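Local structure of octaprenyl-diphosphate synthase (3RMG) at residues Asp215-Tyr219 against Gly230-Leu234; Leu201-Tyr205 against Lys297-Leu302; Lys48-Leu54 against Leu314-Tyr320. The protein probably builds linear prenyl diphosphates by adding isopentenyl units to an allylic diphosphate, with magnesium as cofactor. All coordinates share one frame. Residue numbers count along the deposited sequence, not the author numbering.

Contact 1 of 3, residues Asp215-Tyr219 against Gly230-Leu234; sequences DIFDY and GNDML
A short polar clasp joins the C-terminal end of helix 193-217 to the start of the short helix 231-234 in an all-helical prenyltransferase fold. Asp-218 does most of the joining. Asp-218 CA and Gly-230 CA lie 5.3 Å apart. Gly-230 N donates to Asp-218 O (2.9 Å). With chi1 at t, the carboxylate of Asp-218 reaches the first amides of the new helix: Asp-232 N donates to Asp-218 OD1 (2.8 Å), and Asn-231 N makes a weak bond to Asp-218 OD2 (3.0 Å). Gly-230, at the N-cap, has phi 83°, an easy value for glycine, and no side chain to receive these amides.

The acids gather closely: Asp-232 OD2 is 3.6 Å from Asp-218 OD1 and 4.0 Å from Asp-215 OD1. Water 1 donates to Asp-215 O and Asp-232 OD2 (2.6 Å each), while Tyr-166 and Gln-211 hold the Asp-215 carboxylate. The apolar part of the contact is Met-233 CE, 4.4 Å from Tyr-219 CE1; Tyr-219 OH bonds Thr-239 and Ala-242 N. Asp-215 and Asp-218 are the last two acids of the second DDxxD motif, which in relatives binds magnesium and substrate diphosphate.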
loop_
_atom_site.group_PDB
_atom_site.type_symbol
_atom_site.label_atom_id
_atom_site.label_comp_id
_atom_site.label_asym_id
_atom_site.label_seq_id
_atom_site.Cartn_x
_atom_site.Cartn_y
_atom_site.Cartn_z
ATOM N N ASP A 215 7.737 0.016 -25.664
ATOM C CA ASP A 215 8.006 1.401 -26.038
ATOM C C ASP A 215 7.915 1.581 -27.557
ATOM O O ASP A 215 7.457 2.611 -28.043
ATOM C CB ASP A 215 9.383 1.841 -25.537
ATOM C CG ASP A 215 9.427 2.029 -24.035
ATOM O OD1 ASP A 215 8.363 1.951 -23.381
ATOM O OD2 ASP A 215 10.532 2.262 -23.504
ATOM N N ILE A 216 8.356 0.575 -28.299
ATOM C CA ILE A 216 8.270 0.602 -29.748
ATOM C C ILE A 216 6.815 0.637 -30.223
ATOM O O ILE A 216 6.454 1.425 -31.092
ATOM C CB ILE A 216 8.994 -0.598 -30.358
ATOM C CG1 ILE A 216 10.507 -0.349 -30.361
ATOM C CG2 ILE A 216 8.481 -0.868 -31.768
ATOM C CD1 ILE A 216 11.338 -1.599 -30.571
ATOM N N PHE A 217 5.977 -0.207 -29.638
ATOM C CA PHE A 217 4.557 -0.218 -29.977
ATOM C C PHE A 217 3.951 1.179 -30.021
ATOM O O PHE A 217 3.099 1.458 -30.859
ATOM C CB PHE A 217 3.763 -1.079 -28.993
ATOM C CG PHE A 217 4.051 -2.547 -29.105
ATOM C CD1 PHE A 217 3.855 -3.389 -28.020
ATOM C CD2 PHE A 217 4.526 -3.084 -30.293
ATOM C CE1 PHE A 217 4.117 -4.742 -28.117
ATOM C CE2 PHE A 217 4.793 -4.435 -30.399
ATOM C CZ PHE A 217 4.585 -5.268 -29.307
ATOM N N ASP A 218 4.381 2.056 -29.120
ATOM C CA ASP A 218 3.799 3.397 -29.033
ATOM C C ASP A 218 3.988 4.232 -30.306
ATOM O O ASP A 218 3.246 5.180 -30.558
ATOM C CB ASP A 218 4.376 4.148 -27.846
ATOM C CG ASP A 218 3.514 5.310 -27.430
ATOM O OD1 ASP A 218 4.046 6.433 -27.312
ATOM O OD2 ASP A 218 2.300 5.097 -27.227
ATOM N N TYR A 219 4.986 3.879 -31.105
ATOM C CA TYR A 219 5.239 4.571 -32.362
ATOM C C TYR A 219 4.348 4.044 -33.503
ATOM O O TYR A 219 4.666 4.233 -34.678
ATOM C CB TYR A 219 6.719 4.436 -32.740
ATOM C CG TYR A 219 7.674 5.068 -31.746
ATOM C CD1 TYR A 219 8.411 6.193 -32.086
ATOM C CD2 TYR A 219 7.839 4.542 -30.469
ATOM C CE1 TYR A 219 9.286 6.776 -31.190
ATOM C CE2 TYR A 219 8.710 5.124 -29.561
ATOM C CZ TYR A 219 9.432 6.244 -29.928
ATOM O OH TYR A 219 10.313 6.841 -29.045
ATOM N N GLY A 230 1.558 7.447 -30.050
ATOM C CA GLY A 230 2.474 8.475 -29.560
ATOM C C GLY A 230 2.205 8.845 -28.113
ATOM O O GLY A 230 2.648 9.886 -27.628
ATOM N N ASN A 231 1.485 7.978 -27.416
ATOM C CA ASN A 231 1.046 8.267 -26.059
ATOM C C ASN A 231 2.151 8.628 -25.068
ATOM O O ASN A 231 2.032 9.611 -24.340
ATOM C CB ASN A 231 0.227 7.104 -25.510
ATOM C CG ASN A 231 -0.535 7.480 -24.273
ATOM O OD1 ASN A 231 -1.499 6.823 -23.900
ATOM N ND2 ASN A 231 -0.113 8.560 -23.629
ATOM N N ASP A 232 3.214 7.829 -25.022
ATOM C CA ASP A 232 4.303 8.059 -24.064
ATOM C C ASP A 232 4.826 9.493 -24.141
ATOM O O ASP A 232 5.262 10.055 -23.132
ATOM C CB ASP A 232 5.471 7.083 -24.291
ATOM C CG ASP A 232 5.131 5.644 -23.923
ATOM O OD1 ASP A 232 4.332 5.423 -22.987
ATOM O OD2 ASP A 232 5.680 4.732 -24.575
ATOM N N MET A 233 4.804 10.070 -25.343
ATOM C CA MET A 233 5.230 11.459 -25.533
ATOM C C MET A 233 4.243 12.438 -24.884
ATOM O O MET A 233 4.648 13.364 -24.184
ATOM C CB MET A 233 5.430 11.786 -27.021
ATOM C CG MET A 233 6.688 11.175 -27.643
ATOM S SD MET A 233 7.010 11.775 -29.312
ATOM C CE MET A 233 8.454 10.850 -29.808
ATOM N N LEU A 234 2.950 12.219 -25.113
ATOM C CA LEU A 234 1.908 13.032 -24.498
ATOM C C LEU A 234 2.088 13.082 -22.990
ATOM O O LEU A 234 1.675 14.038 -22.330
ATOM C CB LEU A 234 0.528 12.458 -24.814
ATOM C CG LEU A 234 -0.000 12.663 -26.232
ATOM C CD1 LEU A 234 -1.291 11.876 -26.443
ATOM C CD2 LEU A 234 -0.217 14.145 -26.490
HETATM O O HOH W 1 7.436 4.713 -26.467
#

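Contact 2 of 3, residues Leu201-Tyr205 against Lys297-Leu302; sequences LLGEY and KAFDLL
Antiparallel packing joins helix 193-217 to helix 283-302 in the all-alpha isoprenoid synthase fold. The N-to-C directions of helix 201-205 and helix 297-302 lie 155° apart (signed crossing angle -155°), with axes 9.5 Å apart at closest approach. The nearest CA pair is Leu-202 and Ala-298, at 5.9 Å; the small methyl of alanine lets the backbones come this close.

Aliphatic contacts gather around Leu-301 and Leu-202. Leu-301, pointing toward the partner helix with chi1 near -111°, between rotamer wells, presents CD1 to three residues: 4.0 Å from Leu-201 CG, 4.0 Å from Leu-202 CB and 4.3 Å from Tyr-205 CD1. The same CD1 also rests on the backbone, 3.5 Å from Leu-202 N. Leu-202 (t, p) extends CD1 to 4.2 Å from Ala-298 CB and CD2 to 4.2 Å from Leu-302 CD2, on the buried side, where Leu-318 of helix 309-323 packs against Ala-298.

Aromatic contacts centre on Tyr-205 (chi1 m). Its CB stands 4.1 Å from Ala-298 CB, and Lys-297 CB lies over one ring face in a CH-pi contact, 3.9 Å from the centroid of the Tyr-205 ring and 24° off the normal. Lysine suits this exposed position because its methylenes begin on the ring while the far end of the chain leads away.

No hydrogen bond or salt bridge crosses between the segments. The helices are therefore held here by apolar fit and the ring's CH-pi contact, and side-chain shape, with little directional bonding, sets their spacing.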
loop_
_atom_site.group_PDB
_atom_site.type_symbol
_atom_site.label_atom_id
_atom_site.label_comp_id
_atom_site.label_asym_id
_atom_site.label_seq_id
_atom_site.Cartn_x
_atom_site.Cartn_y
_atom_site.Cartn_z
ATOM N N LEU A 201 19.317 -11.672 -12.659
ATOM C CA LEU A 201 19.846 -11.126 -13.915
ATOM C C LEU A 201 19.040 -11.573 -15.145
ATOM O O LEU A 201 18.669 -10.762 -16.000
ATOM C CB LEU A 201 21.293 -11.548 -14.077
ATOM C CG LEU A 201 22.081 -10.879 -15.188
ATOM C CD1 LEU A 201 21.943 -9.364 -15.074
ATOM C CD2 LEU A 201 23.550 -11.323 -15.127
ATOM N N LEU A 202 18.793 -12.871 -15.249
ATOM C CA LEU A 202 17.882 -13.390 -16.262
ATOM C C LEU A 202 16.586 -12.576 -16.340
ATOM O O LEU A 202 16.213 -12.089 -17.399
ATOM C CB LEU A 202 17.523 -14.842 -15.953
ATOM C CG LEU A 202 16.639 -15.473 -17.021
ATOM C CD1 LEU A 202 17.347 -15.395 -18.390
ATOM C CD2 LEU A 202 16.318 -16.911 -16.647
ATOM N N GLY A 203 15.894 -12.430 -15.214
ATOM C CA GLY A 203 14.607 -11.758 -15.236
ATOM C C GLY A 203 14.788 -10.309 -15.624
ATOM O O GLY A 203 13.937 -9.704 -16.294
ATOM N N GLU A 204 15.898 -9.725 -15.191
ATOM C CA GLU A 204 16.138 -8.338 -15.527
ATOM C C GLU A 204 16.327 -8.211 -17.034
ATOM O O GLU A 204 15.758 -7.316 -17.650
ATOM C CB GLU A 204 17.338 -7.761 -14.777
ATOM C CG GLU A 204 17.709 -6.357 -15.247
ATOM C CD GLU A 204 18.759 -5.718 -14.360
ATOM O OE1 GLU A 204 19.917 -5.571 -14.812
ATOM O OE2 GLU A 204 18.426 -5.390 -13.202
ATOM N N TYR A 205 17.141 -9.079 -17.634
ATOM C CA TYR A 205 17.324 -8.991 -19.079
ATOM C C TYR A 205 15.982 -9.108 -19.790
ATOM O O TYR A 205 15.707 -8.385 -20.758
ATOM C CB TYR A 205 18.266 -10.072 -19.607
ATOM C CG TYR A 205 19.723 -9.818 -19.311
ATOM C CD1 TYR A 205 20.630 -10.862 -19.260
ATOM C CD2 TYR A 205 20.190 -8.532 -19.051
ATOM C CE1 TYR A 205 21.981 -10.636 -18.994
ATOM C CE2 TYR A 205 21.530 -8.304 -18.781
ATOM C CZ TYR A 205 22.418 -9.362 -18.766
ATOM O OH TYR A 205 23.751 -9.146 -18.501
ATOM N N LYS A 297 22.224 -11.668 -24.457
ATOM C CA LYS A 297 22.764 -11.722 -23.106
ATOM C C LYS A 297 22.004 -12.764 -22.289
ATOM O O LYS A 297 22.597 -13.526 -21.515
ATOM C CB LYS A 297 22.686 -10.353 -22.441
ATOM C CG LYS A 297 23.750 -9.349 -22.917
ATOM C CD LYS A 297 23.625 -8.065 -22.107
ATOM C CE LYS A 297 24.017 -6.831 -22.914
ATOM N NZ LYS A 297 25.489 -6.685 -23.014
ATOM N N ALA A 298 20.690 -12.812 -22.494
ATOM C CA ALA A 298 19.843 -13.750 -21.783
ATOM C C ALA A 298 20.114 -15.186 -22.208
ATOM O O ALA A 298 20.234 -16.061 -21.353
ATOM C CB ALA A 298 18.368 -13.401 -21.978
ATOM N N PHE A 299 20.205 -15.425 -23.518
ATOM C CA PHE A 299 20.489 -16.756 -24.051
ATOM C C PHE A 299 21.854 -17.255 -23.580
ATOM O O PHE A 299 22.006 -18.401 -23.159
ATOM C CB PHE A 299 20.440 -16.745 -25.588
ATOM C CG PHE A 299 19.045 -16.879 -26.150
ATOM C CD1 PHE A 299 18.842 -17.240 -27.466
ATOM C CD2 PHE A 299 17.941 -16.668 -25.348
ATOM C CE1 PHE A 299 17.561 -17.370 -27.979
ATOM C CE2 PHE A 299 16.659 -16.802 -25.852
ATOM C CZ PHE A 299 16.472 -17.150 -27.173
ATOM N N ASP A 300 22.842 -16.376 -23.651
ATOM C CA ASP A 300 24.162 -16.692 -23.171
ATOM C C ASP A 300 24.121 -17.066 -21.690
ATOM O O ASP A 300 24.855 -17.945 -21.256
ATOM C CB ASP A 300 25.109 -15.518 -23.420
ATOM C CG ASP A 300 25.551 -15.429 -24.866
ATOM O OD1 ASP A 300 26.212 -14.431 -25.210
ATOM O OD2 ASP A 300 25.230 -16.350 -25.661
ATOM N N LEU A 301 23.248 -16.420 -20.920
ATOM C CA LEU A 301 23.121 -16.761 -19.507
ATOM C C LEU A 301 22.581 -18.171 -19.358
ATOM O O LEU A 301 23.102 -18.954 -18.563
ATOM C CB LEU A 301 22.177 -15.810 -18.769
ATOM C CG LEU A 301 22.625 -14.795 -17.714
ATOM C CD1 LEU A 301 21.386 -14.396 -16.951
ATOM C CD2 LEU A 301 23.686 -15.306 -16.739
ATOM N N LEU A 302 21.515 -18.470 -20.101
ATOM C CA LEU A 302 20.889 -19.805 -20.086
ATOM C C LEU A 302 21.807 -20.948 -20.549
ATOM O O LEU A 302 21.585 -22.105 -20.181
ATOM C CB LEU A 302 19.614 -19.818 -20.944
ATOM C CG LEU A 302 18.400 -19.113 -20.330
ATOM C CD1 LEU A 302 17.302 -18.947 -21.343
ATOM C CD2 LEU A 302 17.912 -19.898 -19.140
#

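Contact 3 of 3, residues Lys48-Leu54 against Leu314-Tyr320; sequences KMMRPIL and LRTYLDY
Tyr-317 is the long bump here, spanning a wide gap between helix 50-54 and helix 314-320, parts of helix 50-62 and of the C-terminal helix 309-323 in the all-alpha isoprenoid synthase fold. The segment axes come no closer than 11.7 Å and run almost antiparallel, 160° apart (signed crossing angle -160°); the nearest CA pair, Leu-54 and Leu-314, is 7.9 Å apart. A small side chain could not bridge such a space, but tyrosine (chi1 t, chi2 95°) can.

The hollow that receives the ring is built by Met-50, Ile-53 and Leu-54 on the first turn of their helix. Ile-53 CG2 lies 3.7 Å from Tyr-317 CE1, Leu-54 CB 4.2 Å from Tyr-317 CZ, and Met-50 CG 4.2 Å from Tyr-317 CZ. Met-50 SD is 5.4 Å from the Tyr-317 ring centroid, an oblique Met-aromatic contact. At the bottom, Tyr-317 OH donates to Met-50 O in a hydrogen bond of 2.3 Å, below the usual range and to be read with caution. Met-50 O also accepts a weak helical bond from Leu-54 N (3.3 Å).

Beside the ring, Leu-54 CD1 meets Leu-314 CD2 at 3.9 Å. Before the helix, an inverse gamma turn centred on Met-49 leads on from Lys-48. Lys-48, extended but poorly ordered, brings NZ within 2.7 Å of Tyr-320 OH at an angle too poor for a hydrogen bond.

Other helices enclose the joint: helix 5-10 touches Ile-53 and Tyr-320, Phe-178 of helix 174-188 packs on Leu-54, and Ile-206 of helix 193-217 reaches both Leu-54 and Tyr-317.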
loop_
_atom_site.group_PDB
_atom_site.type_symbol
_atom_site.label_atom_id
_atom_site.label_comp_id
_atom_site.label_asym_id
_atom_site.label_seq_id
_atom_site.Cartn_x
_atom_site.Cartn_y
_atom_site.Cartn_z
ATOM N N LYS A 48 -2.816 -12.494 -20.754
ATOM C CA LYS A 48 -1.652 -13.374 -20.681
ATOM C C LYS A 48 -0.829 -13.134 -19.414
ATOM O O LYS A 48 -0.565 -11.991 -19.033
ATOM C CB LYS A 48 -0.780 -13.238 -21.934
ATOM C CG LYS A 48 -1.322 -14.009 -23.133
ATOM C CD LYS A 48 -0.286 -14.137 -24.245
ATOM C CE LYS A 48 -0.718 -15.176 -25.279
ATOM N NZ LYS A 48 0.221 -15.262 -26.443
ATOM N N MET A 49 -0.430 -14.224 -18.766
ATOM C CA MET A 49 0.275 -14.143 -17.496
ATOM C C MET A 49 1.776 -14.194 -17.715
ATOM O O MET A 49 2.438 -15.136 -17.293
ATOM C CB MET A 49 -0.155 -15.293 -16.590
ATOM C CG MET A 49 -1.621 -15.248 -16.194
ATOM S SD MET A 49 -2.390 -16.869 -16.311
ATOM C CE MET A 49 -2.186 -17.217 -18.065
ATOM N N MET A 50 2.304 -13.168 -18.368
ATOM C CA MET A 50 3.705 -13.126 -18.728
ATOM C C MET A 50 4.634 -13.339 -17.524
ATOM O O MET A 50 5.612 -14.092 -17.604
ATOM C CB MET A 50 4.019 -11.804 -19.419
ATOM C CG MET A 50 4.755 -11.968 -20.740
ATOM S SD MET A 50 3.810 -12.987 -21.901
ATOM C CE MET A 50 2.282 -12.051 -22.000
ATOM N N ARG A 51 4.324 -12.694 -16.403
ATOM C CA ARG A 51 5.188 -12.781 -15.225
ATOM C C ARG A 51 5.007 -14.076 -14.427
ATOM O O ARG A 51 5.988 -14.687 -14.025
ATOM C CB ARG A 51 5.030 -11.547 -14.322
ATOM C CG ARG A 51 5.565 -10.267 -14.933
ATOM C CD ARG A 51 5.014 -9.019 -14.215
ATOM N NE ARG A 51 5.274 -7.825 -15.003
ATOM C CZ ARG A 51 4.385 -7.237 -15.799
ATOM N NH1 ARG A 51 3.150 -7.712 -15.888
ATOM N NH2 ARG A 51 4.729 -6.155 -16.485
ATOM N N PRO A 52 3.754 -14.484 -14.172
ATOM C CA PRO A 52 3.534 -15.779 -13.526
ATOM C C PRO A 52 4.172 -16.934 -14.291
ATOM O O PRO A 52 4.750 -17.831 -13.677
ATOM C CB PRO A 52 2.010 -15.899 -13.506
ATOM C CG PRO A 52 1.568 -14.486 -13.356
ATOM C CD PRO A 52 2.502 -13.718 -14.272
ATOM N N ILE A 53 4.099 -16.914 -15.617
ATOM C CA ILE A 53 4.771 -17.963 -16.387
ATOM C C ILE A 53 6.285 -17.940 -16.135
ATOM O O ILE A 53 6.920 -18.983 -16.001
ATOM C CB ILE A 53 4.461 -17.873 -17.887
ATOM C CG1 ILE A 53 3.046 -18.390 -18.168
ATOM C CG2 ILE A 53 5.459 -18.672 -18.674
ATOM C CD1 ILE A 53 2.485 -17.932 -19.511
ATOM N N LEU A 54 6.864 -16.749 -16.050
ATOM C CA LEU A 54 8.280 -16.641 -15.728
ATOM C C LEU A 54 8.599 -17.247 -14.345
ATOM O O LEU A 54 9.577 -17.974 -14.188
ATOM C CB LEU A 54 8.733 -15.183 -15.772
ATOM C CG LEU A 54 10.233 -14.950 -15.649
ATOM C CD1 LEU A 54 10.945 -15.763 -16.720
ATOM C CD2 LEU A 54 10.581 -13.469 -15.765
ATOM N N LEU A 314 11.771 -21.593 -21.715
ATOM C CA LEU A 314 12.287 -20.234 -21.506
ATOM C C LEU A 314 12.835 -19.586 -22.785
ATOM O O LEU A 314 12.576 -18.409 -23.051
ATOM C CB LEU A 314 13.381 -20.249 -20.438
ATOM C CG LEU A 314 12.815 -20.236 -19.023
ATOM C CD1 LEU A 314 13.843 -20.706 -18.027
ATOM C CD2 LEU A 314 12.276 -18.824 -18.684
ATOM N N ARG A 315 13.595 -20.336 -23.579
ATOM C CA ARG A 315 14.051 -19.775 -24.832
ATOM C C ARG A 315 12.857 -19.380 -25.708
ATOM O O ARG A 315 12.868 -18.316 -26.301
ATOM C CB ARG A 315 15.008 -20.711 -25.570
ATOM C CG ARG A 315 16.300 -20.948 -24.811
ATOM C CD ARG A 315 17.402 -21.503 -25.689
ATOM N NE ARG A 315 16.975 -22.648 -26.490
ATOM C CZ ARG A 315 16.855 -23.895 -26.033
ATOM N NH1 ARG A 315 16.490 -24.866 -26.859
ATOM N NH2 ARG A 315 17.094 -24.175 -24.758
ATOM N N THR A 316 11.831 -20.227 -25.768
ATOM C CA THR A 316 10.629 -19.927 -26.550
ATOM C C THR A 316 9.864 -18.739 -25.955
ATOM O O THR A 316 9.383 -17.877 -26.667
ATOM C CB THR A 316 9.673 -21.145 -26.635
ATOM O OG1 THR A 316 10.408 -22.311 -27.016
ATOM C CG2 THR A 316 8.576 -20.901 -27.660
ATOM N N TYR A 317 9.730 -18.706 -24.640
ATOM C CA TYR A 317 9.159 -17.542 -23.973
ATOM C C TYR A 317 9.867 -16.260 -24.439
ATOM O O TYR A 317 9.234 -15.281 -24.815
ATOM C CB TYR A 317 9.356 -17.719 -22.477
ATOM C CG TYR A 317 8.826 -16.626 -21.583
ATOM C CD1 TYR A 317 7.564 -16.731 -20.998
ATOM C CD2 TYR A 317 9.605 -15.519 -21.272
ATOM C CE1 TYR A 317 7.084 -15.747 -20.146
ATOM C CE2 TYR A 317 9.134 -14.525 -20.425
ATOM C CZ TYR A 317 7.879 -14.647 -19.865
ATOM O OH TYR A 317 7.418 -13.667 -19.021
ATOM N N LEU A 318 11.193 -16.271 -24.427
ATOM C CA LEU A 318 11.929 -15.061 -24.724
ATOM C C LEU A 318 11.824 -14.708 -26.209
ATOM O O LEU A 318 11.736 -13.534 -26.558
ATOM C CB LEU A 318 13.381 -15.160 -24.224
ATOM C CG LEU A 318 14.230 -13.882 -24.297
ATOM C CD1 LEU A 318 13.410 -12.641 -23.970
ATOM C CD2 LEU A 318 15.431 -13.963 -23.375
ATOM N N ASP A 319 11.782 -15.716 -27.080
ATOM C CA ASP A 319 11.548 -15.472 -28.506
ATOM C C ASP A 319 10.179 -14.850 -28.742
ATOM O O ASP A 319 10.014 -13.996 -29.606
ATOM C CB ASP A 319 11.652 -16.760 -29.310
ATOM C CG ASP A 319 13.084 -17.151 -29.607
ATOM O OD1 ASP A 319 13.333 -18.349 -29.848
ATOM O OD2 ASP A 319 13.963 -16.264 -29.609
ATOM N N TYR A 320 9.197 -15.290 -27.966
ATOM C CA TYR A 320 7.820 -14.854 -28.128
ATOM C C TYR A 320 7.651 -13.417 -27.633
ATOM O O TYR A 320 6.926 -12.624 -28.236
ATOM C CB TYR A 320 6.904 -15.798 -27.361
ATOM C CG TYR A 320 5.451 -15.738 -27.751
ATOM C CD1 TYR A 320 4.934 -16.612 -28.706
ATOM C CD2 TYR A 320 4.582 -14.834 -27.141
ATOM C CE1 TYR A 320 3.593 -16.576 -29.058
ATOM C CE2 TYR A 320 3.243 -14.789 -27.483
ATOM C CZ TYR A 320 2.751 -15.661 -28.443
ATOM O OH TYR A 320 1.418 -15.621 -28.789
#

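From the N terminus, the chain first enters contact 3 at residues 48-54, whose partner, 314-320, arrives only near the C-terminal end; this outermost loop encloses most of the fold. Several helices later, helix 193-217 serves two contacts: residues 201-205 await helix 283-302 to close contact 2, while its far end begins contact 1, closed almost at once by 230-234 after a partly unmodelled connection. Contact 1 thus nests in contact 2, and contact 2 in contact 3; none cross. Contacts 2 and 3 touch through the successive helices 283-302 and 309-323, Ala-298 CB lying 3.3 Å from Leu-318 CD2. Contact 1 touches neither, its centre about 26 Å from that of contact 2 and about 23 Å from that of contact 3.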